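PDB 4QFL: ABC transporter periplasmic peptide-binding protein from Pseudoalteromonas, which binds dipeptides such as Ala-Phe in the periplasm and probably hands them to an ABC transporter for uptake. Local coordinates for residues N415-I418 / Q419-E423; T299-P302 / P303-N306; P141-S145 / V146-Q150; E200-F203 / D204-P207. All coordinates share one frame; numbering follows the deposited sequence.

Interaction 1 of 4, residues N415-I418 / Q419-E423; sequences NTFI and QRIGE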
loop_
_atom_site.group_PDB
_atom_site.type_symbol
_atom_site.label_atom_id
_atom_site.label_comp_id
_atom_site.label_asym_id
_atom_site.label_seq_id
_atom_site.Cartn_x
_atom_site.Cartn_y
_atom_site.Cartn_z
ATOM N N ASN A 415 -5.175 -2.179 -12.116
ATOM C CA ASN A 415 -5.364 -0.738 -11.928
ATOM C C ASN A 415 -6.797 -0.262 -12.212
ATOM O O ASN A 415 -7.322 0.606 -11.519
ATOM C CB ASN A 415 -4.362 0.063 -12.770
ATOM C CG ASN A 415 -2.910 -0.161 -12.340
ATOM O OD1 ASN A 415 -2.590 -0.225 -11.147
ATOM N ND2 ASN A 415 -2.033 -0.284 -13.317
ATOM N N THR A 416 -7.426 -0.836 -13.233
ATOM C CA THR A 416 -8.823 -0.568 -13.543
ATOM C C THR A 416 -9.705 -0.982 -12.381
ATOM O O THR A 416 -10.623 -0.269 -11.987
ATOM C CB THR A 416 -9.263 -1.386 -14.770
ATOM O OG1 THR A 416 -8.452 -1.043 -15.899
ATOM C CG2 THR A 416 -10.729 -1.116 -15.096
ATOM N N PHE A 417 -9.414 -2.163 -11.856
ATOM C CA PHE A 417 -10.111 -2.745 -10.721
ATOM C C PHE A 417 -10.148 -1.784 -9.541
ATOM O O PHE A 417 -11.218 -1.496 -8.984
ATOM C CB PHE A 417 -9.378 -4.024 -10.324
ATOM C CG PHE A 417 -10.074 -4.838 -9.285
ATOM C CD1 PHE A 417 -11.103 -5.687 -9.635
ATOM C CD2 PHE A 417 -9.667 -4.791 -7.964
ATOM C CE1 PHE A 417 -11.730 -6.458 -8.685
ATOM C CE2 PHE A 417 -10.289 -5.557 -7.012
ATOM C CZ PHE A 417 -11.325 -6.395 -7.372
ATOM N N ILE A 418 -8.972 -1.284 -9.168
ATOM C CA ILE A 418 -8.837 -0.361 -8.045
ATOM C C ILE A 418 -9.720 0.865 -8.249
ATOM O O ILE A 418 -10.432 1.306 -7.350
ATOM C CB ILE A 418 -7.368 0.092 -7.873
ATOM C CG1 ILE A 418 -6.477 -1.094 -7.503
ATOM C CG2 ILE A 418 -7.271 1.204 -6.829
ATOM C CD1 ILE A 418 -6.921 -1.802 -6.288
ATOM N N GLN A 419 -9.665 1.401 -9.456
ATOM C CA GLN A 419 -10.429 2.583 -9.828
ATOM C C GLN A 419 -11.940 2.367 -9.660
ATOM O O GLN A 419 -12.638 3.197 -9.088
ATOM C CB GLN A 419 -10.069 2.969 -11.272
ATOM C CG GLN A 419 -10.903 4.062 -11.883
ATOM C CD GLN A 419 -10.526 5.435 -11.374
ATOM O OE1 GLN A 419 -10.025 5.588 -10.255
ATOM N NE2 GLN A 419 -10.765 6.453 -12.199
ATOM N N ARG A 420 -12.436 1.238 -10.147
ATOM C CA ARG A 420 -13.863 0.957 -10.096
ATOM C C ARG A 420 -14.340 0.590 -8.684
ATOM O O ARG A 420 -15.514 0.779 -8.342
ATOM C CB ARG A 420 -14.252 -0.090 -11.150
ATOM C CG ARG A 420 -14.125 0.445 -12.601
ATOM C CD ARG A 420 -14.538 -0.574 -13.681
ATOM N NE ARG A 420 -14.273 -0.088 -15.040
ATOM C CZ ARG A 420 -14.505 -0.782 -16.156
ATOM N NH1 ARG A 420 -15.013 -2.003 -16.101
ATOM N NH2 ARG A 420 -14.229 -0.255 -17.337
ATOM N N ILE A 421 -13.426 0.102 -7.852
ATOM C CA ILE A 421 -13.729 -0.106 -6.439
ATOM C C ILE A 421 -13.781 1.243 -5.696
ATOM O O ILE A 421 -14.590 1.431 -4.778
ATOM C CB ILE A 421 -12.720 -1.081 -5.765
ATOM C CG1 ILE A 421 -12.833 -2.496 -6.355
ATOM C CG2 ILE A 421 -12.978 -1.163 -4.290
ATOM C CD1 ILE A 421 -14.121 -3.236 -5.973
ATOM N N GLY A 422 -12.923 2.176 -6.099
ATOM C CA GLY A 422 -12.955 3.522 -5.553
ATOM C C GLY A 422 -14.225 4.260 -5.942
ATOM O O GLY A 422 -14.631 5.214 -5.275
ATOM N N GLU A 423 -14.849 3.816 -7.032
ATOM C CA GLU A 423 -16.115 4.375 -7.504
ATOM C C GLU A 423 -17.282 3.579 -6.958
ATOM O O GLU A 423 -18.414 3.733 -7.411
ATOM C CB GLU A 423 -16.161 4.368 -9.031
ATOM C CG GLU A 423 -15.138 5.276 -9.688
ATOM C CD GLU A 423 -14.946 4.983 -11.162
ATOM O OE1 GLU A 423 -15.775 4.253 -11.735
ATOM O OE2 GLU A 423 -13.963 5.478 -11.755
#
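G422 N makes the shortest of four successive i to i+4 bonds here, reaching I418 O at 2.9 Å in the last turn of helix 414-422. R420 N to T416 O and I421 N to F417 O (each 3.0 Å) and Q419 N to N415 O (3.2 Å) complete the ladder, and these bonds set side chains one turn apart alongside each other. I421 lays CG1 over one face of the F417 ring, off centre; this CH-pi contact spans 4.3 Å from CG1 to the ring centroid. F417 reaches it because its CG lies anti to the backbone N (chi1 -172°), and both side chains continue onto V429 of strand 428-434. On another side of the helix the extended R420 chain runs beside T416, whose methyl CG2 sits above the rim of the guanidinium, 3.7 Å from NE. The same arginine makes a cation-pi contact with Y412, and an alanine here would probably leave the face of that tyrosine without its cation and uncover the T416 methyl. Regular alpha-helical packing of this kind presents I418, which touches the bound phenylalanine, to the dipeptide pocket of this solute-binding protein.

Interaction 2 of 4, residues T299-P302 / P303-N306; sequences TERP and PFDN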
loop_
_atom_site.group_PDB
_atom_site.type_symbol
_atom_site.label_atom_id
_atom_site.label_comp_id
_atom_site.label_asym_id
_atom_site.label_seq_id
_atom_site.Cartn_x
_atom_site.Cartn_y
_atom_site.Cartn_z
ATOM N N THR A 299 -21.337 -0.947 2.009
ATOM C CA THR A 299 -22.313 -0.761 3.083
ATOM C C THR A 299 -23.363 0.291 2.764
ATOM O O THR A 299 -24.292 0.491 3.537
ATOM C CB THR A 299 -21.637 -0.364 4.415
ATOM O OG1 THR A 299 -21.007 0.920 4.275
ATOM C CG2 THR A 299 -20.603 -1.405 4.835
ATOM N N GLU A 300 -23.216 0.964 1.632
ATOM C CA GLU A 300 -24.219 1.935 1.223
ATOM C C GLU A 300 -25.182 1.342 0.210
ATOM O O GLU A 300 -26.028 2.051 -0.320
ATOM C CB GLU A 300 -23.557 3.201 0.679
ATOM C CG GLU A 300 -22.893 4.049 1.755
ATOM C CD GLU A 300 -23.879 4.589 2.766
ATOM O OE1 GLU A 300 -24.998 4.960 2.366
ATOM O OE2 GLU A 300 -23.544 4.646 3.967
ATOM N N ARG A 301 -25.075 0.039 -0.043
ATOM C CA ARG A 301 -25.869 -0.597 -1.092
ATOM C C ARG A 301 -26.723 -1.740 -0.551
ATOM O O ARG A 301 -26.197 -2.730 -0.061
ATOM C CB ARG A 301 -24.949 -1.103 -2.213
ATOM C CG ARG A 301 -25.682 -1.612 -3.444
ATOM C CD ARG A 301 -24.743 -2.180 -4.496
ATOM N NE ARG A 301 -24.047 -1.136 -5.239
ATOM C CZ ARG A 301 -23.374 -1.350 -6.366
ATOM N NH1 ARG A 301 -23.313 -2.577 -6.869
ATOM N NH2 ARG A 301 -22.766 -0.343 -6.994
ATOM N N PRO A 302 -28.054 -1.607 -0.628
ATOM C CA PRO A 302 -28.904 -2.692 -0.117
ATOM C C PRO A 302 -28.667 -3.976 -0.913
ATOM O O PRO A 302 -28.374 -3.896 -2.101
ATOM C CB PRO A 302 -30.332 -2.164 -0.345
ATOM C CG PRO A 302 -30.175 -0.676 -0.549
ATOM C CD PRO A 302 -28.837 -0.492 -1.190
ATOM N N PRO A 303 -28.771 -5.149 -0.270
ATOM C CA PRO A 303 -29.080 -5.367 1.150
ATOM C C PRO A 303 -27.853 -5.280 2.049
ATOM O O PRO A 303 -27.919 -5.644 3.220
ATOM C CB PRO A 303 -29.591 -6.804 1.161
ATOM C CG PRO A 303 -28.843 -7.453 0.062
ATOM C CD PRO A 303 -28.694 -6.419 -1.011
ATOM N N PHE A 304 -26.747 -4.795 1.511
ATOM C CA PHE A 304 -25.477 -4.879 2.215
ATOM C C PHE A 304 -25.350 -3.766 3.250
ATOM O O PHE A 304 -24.457 -3.799 4.092
ATOM C CB PHE A 304 -24.312 -4.920 1.201
ATOM C CG PHE A 304 -24.558 -5.881 0.068
ATOM C CD1 PHE A 304 -24.556 -7.248 0.293
ATOM C CD2 PHE A 304 -24.871 -5.421 -1.198
ATOM C CE1 PHE A 304 -24.823 -8.137 -0.736
ATOM C CE2 PHE A 304 -25.139 -6.304 -2.232
ATOM C CZ PHE A 304 -25.115 -7.665 -2.002
ATOM N N ASP A 305 -26.267 -2.804 3.199
ATOM C CA ASP A 305 -26.355 -1.777 4.233
ATOM C C ASP A 305 -27.023 -2.334 5.491
ATOM O O ASP A 305 -27.120 -1.656 6.513
ATOM C CB ASP A 305 -27.101 -0.549 3.713
ATOM C CG ASP A 305 -28.556 -0.829 3.415
ATOM O OD1 ASP A 305 -28.888 -1.990 3.099
ATOM O OD2 ASP A 305 -29.378 0.115 3.489
ATOM N N ASN A 306 -27.473 -3.579 5.410
ATOM C CA ASN A 306 -28.162 -4.213 6.516
ATOM C C ASN A 306 -27.229 -5.121 7.288
ATOM O O ASN A 306 -26.766 -6.135 6.773
ATOM C CB ASN A 306 -29.329 -5.029 5.983
ATOM C CG ASN A 306 -30.165 -5.606 7.071
ATOM O OD1 ASN A 306 -29.716 -5.741 8.203
ATOM N ND2 ASN A 306 -31.396 -5.956 6.744
#
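R301 O takes F304 N at 2.7 Å, in the carbonyl plane and on a lone pair, and a weak second bond comes from D305 N at 3.3 Å. Between donor and acceptor lies a P302-P303 pair joined by a cis peptide, which folds the chain back sharply. Near the same turn D305 meets P302 obliquely: with its CG between the backbone N and the carbonyl carbon (chi1 66°), OD1 comes 3.3 Å from P302 CA. The aspartate backbone is also close to the start of the loop: D305 CA makes a C-H...O contact of 3.1 Å to T299 O. P303 covers part of the F304 ring, its CD standing 3.7 Å above the plane near the rim. A serine in place of P303 would probably favour a trans peptide, pulling F304 N from R301 O and uncovering that ring face. Further out, P303 packs on Y368 and V309, while F304 lies against L313 and D427. R301 NH1 forms a salt bridge with D427, and T299 OG1 bonds to A460 O, tying the loop to its neighbours. P303 to N306 is then a type I turn, closed by N306 N to P303 O at 3.0 Å, and N306 OD1 caps K308 N weakly. The cis-proline bend, a type VIa turn, thus runs straight into a second turn whose last residue is the N-cap of helix 307-314.

Interaction 3 of 4, residues P141-S145 / V146-Q150; sequences PYFQS and VGIDQ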
loop_
_atom_site.group_PDB
_atom_site.type_symbol
_atom_site.label_atom_id
_atom_site.label_comp_id
_atom_site.label_asym_id
_atom_site.label_seq_id
_atom_site.Cartn_x
_atom_site.Cartn_y
_atom_site.Cartn_z
ATOM N N PRO A 141 -3.820 10.073 -2.825
ATOM C CA PRO A 141 -4.716 9.197 -2.057
ATOM C C PRO A 141 -4.235 8.833 -0.648
ATOM O O PRO A 141 -5.033 8.916 0.277
ATOM C CB PRO A 141 -4.876 7.960 -2.952
ATOM C CG PRO A 141 -3.773 8.036 -3.958
ATOM C CD PRO A 141 -3.406 9.473 -4.109
ATOM N N TYR A 142 -2.983 8.432 -0.460
ATOM C CA TYR A 142 -2.563 8.108 0.898
ATOM C C TYR A 142 -2.795 9.316 1.817
ATOM O O TYR A 142 -3.423 9.224 2.871
ATOM C CB TYR A 142 -1.090 7.681 0.974
ATOM C CG TYR A 142 -0.739 7.273 2.385
ATOM C CD1 TYR A 142 -1.152 6.046 2.882
ATOM C CD2 TYR A 142 -0.059 8.134 3.237
ATOM C CE1 TYR A 142 -0.877 5.675 4.167
ATOM C CE2 TYR A 142 0.225 7.766 4.534
ATOM C CZ TYR A 142 -0.196 6.538 4.995
ATOM O OH TYR A 142 0.078 6.150 6.286
ATOM N N PHE A 143 -2.280 10.451 1.383
ATOM C CA PHE A 143 -2.296 11.663 2.176
ATOM C C PHE A 143 -3.700 12.213 2.428
ATOM O O PHE A 143 -4.033 12.592 3.546
ATOM C CB PHE A 143 -1.398 12.691 1.512
ATOM C CG PHE A 143 0.043 12.258 1.432
ATOM C CD1 PHE A 143 0.826 12.191 2.585
ATOM C CD2 PHE A 143 0.616 11.917 0.216
ATOM C CE1 PHE A 143 2.162 11.800 2.519
ATOM C CE2 PHE A 143 1.957 11.530 0.139
ATOM C CZ PHE A 143 2.727 11.467 1.288
ATOM N N GLN A 144 -4.535 12.245 1.403
ATOM C CA GLN A 144 -5.913 12.659 1.605
ATOM C C GLN A 144 -6.642 11.704 2.556
ATOM O O GLN A 144 -7.395 12.143 3.413
ATOM C CB GLN A 144 -6.631 12.815 0.267
ATOM C CG GLN A 144 -5.871 13.762 -0.675
ATOM C CD GLN A 144 -6.420 13.815 -2.102
ATOM O OE1 GLN A 144 -7.182 12.947 -2.535
ATOM N NE2 GLN A 144 -6.018 14.848 -2.842
ATOM N N SER A 145 -6.380 10.406 2.439
ATOM C CA SER A 145 -7.003 9.412 3.311
ATOM C C SER A 145 -6.698 9.609 4.796
ATOM O O SER A 145 -7.533 9.333 5.641
ATOM C CB SER A 145 -6.597 7.997 2.897
ATOM O OG SER A 145 -7.133 7.671 1.633
ATOM N N VAL A 146 -5.498 10.064 5.117
ATOM C CA VAL A 146 -5.149 10.267 6.515
ATOM C C VAL A 146 -5.283 11.730 6.940
ATOM O O VAL A 146 -4.920 12.094 8.064
ATOM C CB VAL A 146 -3.740 9.758 6.828
ATOM C CG1 VAL A 146 -3.638 8.281 6.467
ATOM C CG2 VAL A 146 -2.706 10.592 6.084
ATOM N N GLY A 147 -5.791 12.567 6.038
ATOM C CA GLY A 147 -6.155 13.933 6.376
ATOM C C GLY A 147 -5.026 14.941 6.497
ATOM O O GLY A 147 -4.977 15.709 7.455
ATOM N N ILE A 148 -4.137 14.944 5.514
ATOM C CA ILE A 148 -3.101 15.962 5.441
ATOM C C ILE A 148 -3.717 17.350 5.656
ATOM O O ILE A 148 -3.242 18.122 6.484
ATOM C CB ILE A 148 -2.311 15.875 4.110
ATOM C CG1 ILE A 148 -0.836 16.193 4.354
ATOM C CG2 ILE A 148 -2.925 16.724 2.994
ATOM C CD1 ILE A 148 -0.137 15.166 5.208
ATOM N N ASP A 149 -4.765 17.630 4.880
ATOM C CA ASP A 149 -5.543 18.860 4.935
ATOM C C ASP A 149 -5.640 19.455 6.316
ATOM O O ASP A 149 -5.149 20.549 6.580
ATOM C CB ASP A 149 -6.986 18.563 4.496
ATOM C CG ASP A 149 -7.610 19.701 3.713
ATOM O OD1 ASP A 149 -8.044 20.692 4.334
ATOM O OD2 ASP A 149 -7.670 19.595 2.474
ATOM N N GLN A 150 -6.290 18.714 7.201
ATOM C CA GLN A 150 -6.521 19.171 8.558
ATOM C C GLN A 150 -5.285 18.945 9.417
ATOM O O GLN A 150 -5.364 18.962 10.641
ATOM C CB GLN A 150 -7.736 18.468 9.158
ATOM C CG GLN A 150 -8.958 18.520 8.258
ATOM C CD GLN A 150 -9.883 17.339 8.452
ATOM O OE1 GLN A 150 -9.912 16.417 7.636
ATOM N NE2 GLN A 150 -10.648 17.362 9.537
#
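This is a buried helix C-terminus, where F143, Q144 and Y142 of the short helix 141-145 meet V146, G147 and I148 as the chain leaves for strand 152-159. F143 O receives I148 N at 3.1 Å in a nearly straight bond (170° at the hydrogen), with a weak additional bond from V146 N. One residue along, G147 N reaches Q144 O, also at 3.1 Å, but comes from above the carbonyl plane, 71° out of it. Together these two bonds back into the last turn, with a positive phi at G147, make a Schellman motif. Its usual hydrophobic partner contact is present as well: F143 and I148 lie side by side, with CD1 of the ring 4.1 Å from CD1 of the isoleucine. Before the turn, V146 N still bonds to Y142 O in the helical manner at 3.2 Å, and the valine puts CG1 over one face of the Y142 ring, offset to the rim, 4.1 Å from CZ. That ring lies there because CG is anti to the backbone N (chi1 -176°). Its hydroxyl is fixed by N177 and N442, F182 stacks on the ring, and P446 of helix 445-448 touches both Y142 and V146. At the other end of the helix P141 O is gripped twice by S145, from OG at 2.8 Å and from N at 3.0 Å, the two donors arriving on opposite faces of the carbonyl plane. The S145 hydroxyl is thereby folded back onto its own helix, while S145 O accepts a hydrogen bond from T451.

Interaction 4 of 4, residues E200-F203 / D204-P207; sequences ENLF and DQYP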
loop_
_atom_site.group_PDB
_atom_site.type_symbol
_atom_site.label_atom_id
_atom_site.label_comp_id
_atom_site.label_asym_id
_atom_site.label_seq_id
_atom_site.Cartn_x
_atom_site.Cartn_y
_atom_site.Cartn_z
ATOM N N GLU A 200 3.903 21.146 -16.953
ATOM C CA GLU A 200 3.588 20.543 -15.670
ATOM C C GLU A 200 3.145 19.091 -15.803
ATOM O O GLU A 200 3.424 18.272 -14.931
ATOM C CB GLU A 200 2.479 21.341 -14.987
ATOM C CG GLU A 200 2.806 22.802 -14.732
ATOM C CD GLU A 200 2.517 23.712 -15.923
ATOM O OE1 GLU A 200 2.052 23.224 -16.972
ATOM O OE2 GLU A 200 2.756 24.931 -15.802
ATOM N N ASN A 201 2.440 18.779 -16.885
ATOM C CA ASN A 201 1.905 17.442 -17.104
ATOM C C ASN A 201 2.998 16.402 -17.218
ATOM O O ASN A 201 2.727 15.204 -17.215
ATOM C CB ASN A 201 1.072 17.407 -18.381
ATOM C CG ASN A 201 1.926 17.547 -19.642
ATOM O OD1 ASN A 201 2.821 18.392 -19.724
ATOM N ND2 ASN A 201 1.661 16.703 -20.622
ATOM N N LEU A 202 4.235 16.865 -17.342
ATOM C CA LEU A 202 5.368 15.975 -17.541
ATOM C C LEU A 202 6.015 15.609 -16.231
ATOM O O LEU A 202 6.749 14.633 -16.158
ATOM C CB LEU A 202 6.414 16.650 -18.415
ATOM C CG LEU A 202 6.279 16.440 -19.914
ATOM C CD1 LEU A 202 4.822 16.309 -20.339
ATOM C CD2 LEU A 202 6.978 17.570 -20.642
ATOM N N PHE A 203 5.747 16.403 -15.201
ATOM C CA PHE A 203 6.443 16.267 -13.933
ATOM C C PHE A 203 6.322 14.866 -13.348
ATOM O O PHE A 203 7.313 14.277 -12.923
ATOM C CB PHE A 203 5.970 17.325 -12.931
ATOM C CG PHE A 203 6.857 17.450 -11.731
ATOM C CD1 PHE A 203 8.140 17.931 -11.854
ATOM C CD2 PHE A 203 6.407 17.084 -10.480
ATOM C CE1 PHE A 203 8.961 18.035 -10.755
ATOM C CE2 PHE A 203 7.231 17.191 -9.376
ATOM C CZ PHE A 203 8.505 17.669 -9.520
ATOM N N ASP A 204 5.112 14.322 -13.349
ATOM C CA ASP A 204 4.867 13.019 -12.734
ATOM C C ASP A 204 5.205 11.816 -13.641
ATOM O O ASP A 204 5.235 10.674 -13.179
ATOM C CB ASP A 204 3.412 12.941 -12.250
ATOM C CG ASP A 204 3.121 13.909 -11.116
ATOM O OD1 ASP A 204 4.042 14.181 -10.330
ATOM O OD2 ASP A 204 1.979 14.405 -11.007
ATOM N N GLN A 205 5.457 12.072 -14.922
ATOM C CA GLN A 205 5.676 10.994 -15.886
ATOM C C GLN A 205 7.147 10.771 -16.169
ATOM O O GLN A 205 7.587 9.650 -16.423
ATOM C CB GLN A 205 5.004 11.323 -17.209
ATOM C CG GLN A 205 3.526 11.540 -17.130
ATOM C CD GLN A 205 2.940 11.739 -18.501
ATOM O OE1 GLN A 205 2.746 10.777 -19.242
ATOM N NE2 GLN A 205 2.673 12.995 -18.861
ATOM N N TYR A 206 7.898 11.862 -16.169
ATOM C CA TYR A 206 9.334 11.817 -16.378
ATOM C C TYR A 206 9.978 12.353 -15.126
ATOM O O TYR A 206 10.194 13.549 -14.983
ATOM C CB TYR A 206 9.720 12.640 -17.595
ATOM C CG TYR A 206 9.110 12.095 -18.841
ATOM C CD1 TYR A 206 7.847 12.494 -19.238
ATOM C CD2 TYR A 206 9.780 11.159 -19.612
ATOM C CE1 TYR A 206 7.267 11.994 -20.391
ATOM C CE2 TYR A 206 9.212 10.650 -20.765
ATOM C CZ TYR A 206 7.951 11.076 -21.152
ATOM O OH TYR A 206 7.362 10.587 -22.293
ATOM N N PRO A 207 10.271 11.447 -14.202
ATOM C CA PRO A 207 10.604 11.791 -12.829
ATOM C C PRO A 207 12.041 12.250 -12.653
ATOM O O PRO A 207 12.944 11.860 -13.413
ATOM C CB PRO A 207 10.387 10.473 -12.094
ATOM C CG PRO A 207 10.703 9.441 -13.102
ATOM C CD PRO A 207 10.280 9.990 -14.430
HETATM O O HOH W 1 2.867 15.840 -13.716
#
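The Y206 ring has L202 O at its edge, in the ring plane and 3.9 Å from CD1, while L202 CG lies 4.3 Å from the same carbon. Outside the segments, Y106 meets this ring edge-to-face and Y215 meets it at a steep angle. The second ring, F203, crosses its neighbour D204 obliquely: OD1 stands 3.7 Å from F203 CD2, with ring and carboxylate planes 58° apart. Y132, Y190 and L194 pack round F203, and the D204 carboxylate is held by a salt bridge from R124 to OD2 and a hydrogen bond from N43 to OD1. The third flat group is the Q205 amide. With its chain extended beyond CG (chi2 -175°), NE2 reaches back to N201 O at 2.8 Å; the acceptor lies in the amide plane, but the donor stands above the plane of the N201 carbonyl. L202 O is gripped by two backbone donors, Y206 N at 3.0 Å and Q205 N at 3.1 Å, the latter from above its plane. A water spans the start of the turn, giving its hydrogen to E200 O and accepting from D204 N at 2.7 Å. The F203 N to E200 O bond closes one turn and the Y206 N to L202 O bond an alpha-turn, overlapping turns that carry the chain from helix 188-196 toward strand 213-219.

Overall arrangement
Interaction 3 is the most buried of the four; the others are partly buried, and interactions 2 and 4 expose several residues. Interaction 1 alone touches the ligand, through I418, yet it is joined to interaction 3 by K457, which packs on both I418 and P141. Interactions 1 and 2 share a neighbourhood too: R425 lies near R420 and E423 and also takes a weak bond from R301, although the centres are 19 Å apart. Chemistry follows place: regular helix bonds and a CH-pi contact in 415-423, a glycine-ended helix in 141-150, a cis-proline bend in 299-306, and carbonyl, water and charge contacts in 200-207, whose centre is 40 Å from that of interaction 2.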